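Local coordinates for protein ribonuclease T2 (Homo sapiens, PDB 3T0O) that cleaves single-stranded RNA, preferentially between purine and uridine residues, and so supplies degradation products of microbial RNA that are sensed by TLR8 in innate immunity, at residues N124-K129 / D146-V151. Numbering follows the deposited sequence.
Sequences NSVLLK and DALARV
V126 and L127 of helix 123-129 meet L148 and V151 of helix 141-152, where the axes of segments 124-129 and 146-151 pass 10.5 Å apart with their N-to-C directions at 118°. The closest CA atoms are those of V126 and V151, 7.5 Å apart; L127 and L148 form the neighbouring pair. V126 and L148 contribute most of the 167 Å² buried. V126 points toward the second helix, and with CG1 anti to the backbone N (chi1 165°) that methyl meets two residues: V126 CG1 touches L148 CD2 at 3.5 Å and V151 CG1 at 3.8 Å. The two valines face each other tip to tip, and V151 CG1 also lies 3.9 Å from V126 CG2, so that it meets both methyls of its partner. L148 instead comes in at a slant, and its CD2 branch spans the first helix's two contact residues, reaching L127 CD2 at 3.8 Å as well as V126. Around this cluster, L127 also packs on W38 and F144, and V126 on Y152, while A147 touches L130 just past the first helix. The contact thus joins two successive helices of the RNase T2 fold, away from the predicted active-site residues H41 and H94 and from E90, assigned by similarity. It runs from the buried leucines out to the exposed V151. The closest contacts are all between methyl groups, so the attraction here is dispersion and the hydrophobic effect, with no polar pair to fix direction.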
loop_
_atom_site.group_PDB
_atom_site.type_symbol
_atom_site.label_atom_id
_atom_site.label_comp_id
_atom_site.label_asym_id
_atom_site.label_seq_id
_atom_site.Cartn_x
_atom_site.Cartn_y
_atom_site.Cartn_z
ATOM N N ASN A 124 -2.072 10.083 3.433
ATOM C CA ASN A 124 -1.100 11.004 3.959
ATOM C C ASN A 124 -1.741 12.275 4.534
ATOM O O ASN A 124 -1.398 12.664 5.678
ATOM C CB ASN A 124 -0.117 11.347 2.904
ATOM C CG ASN A 124 0.832 10.240 2.705
ATOM O OD1 ASN A 124 1.648 10.010 3.602
ATOM N ND2 ASN A 124 0.794 9.594 1.534
ATOM N N SER A 125 -2.657 12.882 3.803
ATOM C CA SER A 125 -3.282 14.112 4.327
ATOM C C SER A 125 -4.168 13.767 5.492
ATOM O O SER A 125 -4.238 14.564 6.416
ATOM C CB SER A 125 -4.100 14.835 3.259
ATOM O OG SER A 125 -3.188 15.300 2.299
ATOM N N VAL A 126 -4.833 12.632 5.435
ATOM C CA VAL A 126 -5.722 12.226 6.517
ATOM C C VAL A 126 -4.986 12.140 7.836
ATOM O O VAL A 126 -5.418 12.743 8.859
ATOM C CB VAL A 126 -6.381 10.942 6.154
ATOM C CG1 VAL A 126 -7.030 10.270 7.308
ATOM C CG2 VAL A 126 -7.377 11.236 5.051
ATOM N N LEU A 127 -3.825 11.445 7.795
ATOM C CA LEU A 127 -3.100 11.269 9.030
ATOM C C LEU A 127 -2.625 12.616 9.546
ATOM O O LEU A 127 -2.728 12.907 10.752
ATOM C CB LEU A 127 -1.887 10.318 8.782
ATOM C CG LEU A 127 -2.377 8.888 8.687
ATOM C CD1 LEU A 127 -1.116 8.081 8.154
ATOM C CD2 LEU A 127 -2.863 8.280 9.981
ATOM N N LEU A 128 -2.030 13.419 8.650
ATOM C CA LEU A 128 -1.480 14.690 9.121
ATOM C C LEU A 128 -2.537 15.589 9.684
ATOM O O LEU A 128 -2.268 16.247 10.686
ATOM C CB LEU A 128 -0.698 15.378 8.007
ATOM C CG LEU A 128 0.570 14.615 7.669
ATOM C CD1 LEU A 128 1.140 15.179 6.337
ATOM C CD2 LEU A 128 1.582 14.614 8.842
ATOM N N LYS A 129 -3.726 15.616 9.070
ATOM C CA LYS A 129 -4.813 16.460 9.588
ATOM C C LYS A 129 -5.256 16.011 10.953
ATOM O O LYS A 129 -5.724 16.857 11.769
ATOM C CB LYS A 129 -5.992 16.388 8.600
ATOM C CG LYS A 129 -7.107 17.242 9.084
ATOM C CD LYS A 129 -8.061 17.462 7.995
ATOM C CE LYS A 129 -9.151 18.369 8.504
ATOM N NZ LYS A 129 -10.008 18.655 7.368
ATOM N N ASP A 146 -8.565 4.127 15.246
ATOM C CA ASP A 146 -9.820 4.800 15.529
ATOM C C ASP A 146 -9.951 6.015 14.647
ATOM O O ASP A 146 -11.041 6.292 14.137
ATOM C CB ASP A 146 -9.930 5.153 16.999
ATOM C CG ASP A 146 -10.043 3.935 17.866
ATOM O OD1 ASP A 146 -10.378 2.831 17.361
ATOM O OD2 ASP A 146 -9.788 4.068 19.063
ATOM N N ALA A 147 -8.874 6.715 14.426
ATOM C CA ALA A 147 -8.961 7.918 13.598
ATOM C C ALA A 147 -9.197 7.551 12.119
ATOM O O ALA A 147 -10.023 8.213 11.479
ATOM C CB ALA A 147 -7.756 8.770 13.823
ATOM N N LEU A 148 -8.512 6.536 11.589
ATOM C CA LEU A 148 -8.818 6.096 10.246
ATOM C C LEU A 148 -10.213 5.524 10.101
ATOM O O LEU A 148 -10.898 5.745 9.098
ATOM C CB LEU A 148 -7.756 5.139 9.736
ATOM C CG LEU A 148 -6.437 5.885 9.774
ATOM C CD1 LEU A 148 -5.444 4.854 9.288
ATOM C CD2 LEU A 148 -6.318 7.175 8.892
ATOM N N ALA A 149 -10.719 4.836 11.115
ATOM C CA ALA A 149 -12.090 4.397 11.035
ATOM C C ALA A 149 -13.077 5.521 10.977
ATOM O O ALA A 149 -14.093 5.423 10.278
ATOM C CB ALA A 149 -12.359 3.450 12.210
ATOM N N ARG A 150 -12.816 6.595 11.697
ATOM C CA ARG A 150 -13.751 7.751 11.647
ATOM C C ARG A 150 -13.699 8.388 10.274
ATOM O O ARG A 150 -14.735 8.685 9.685
ATOM C CB ARG A 150 -13.397 8.751 12.725
ATOM C CG ARG A 150 -14.057 10.117 12.579
ATOM C CD ARG A 150 -15.286 10.241 13.322
ATOM N NE ARG A 150 -15.848 11.543 13.053
ATOM C CZ ARG A 150 -16.509 12.284 13.945
ATOM N NH1 ARG A 150 -16.666 11.866 15.206
ATOM N NH2 ARG A 150 -16.989 13.473 13.573
ATOM N N VAL A 151 -12.511 8.604 9.761
ATOM C CA VAL A 151 -12.398 9.311 8.454
ATOM C C VAL A 151 -12.908 8.481 7.304
ATOM O O VAL A 151 -13.709 8.961 6.505
ATOM C CB VAL A 151 -10.958 9.720 8.197
ATOM C CG1 VAL A 151 -10.777 10.233 6.732
ATOM C CG2 VAL A 151 -10.566 10.827 9.208
#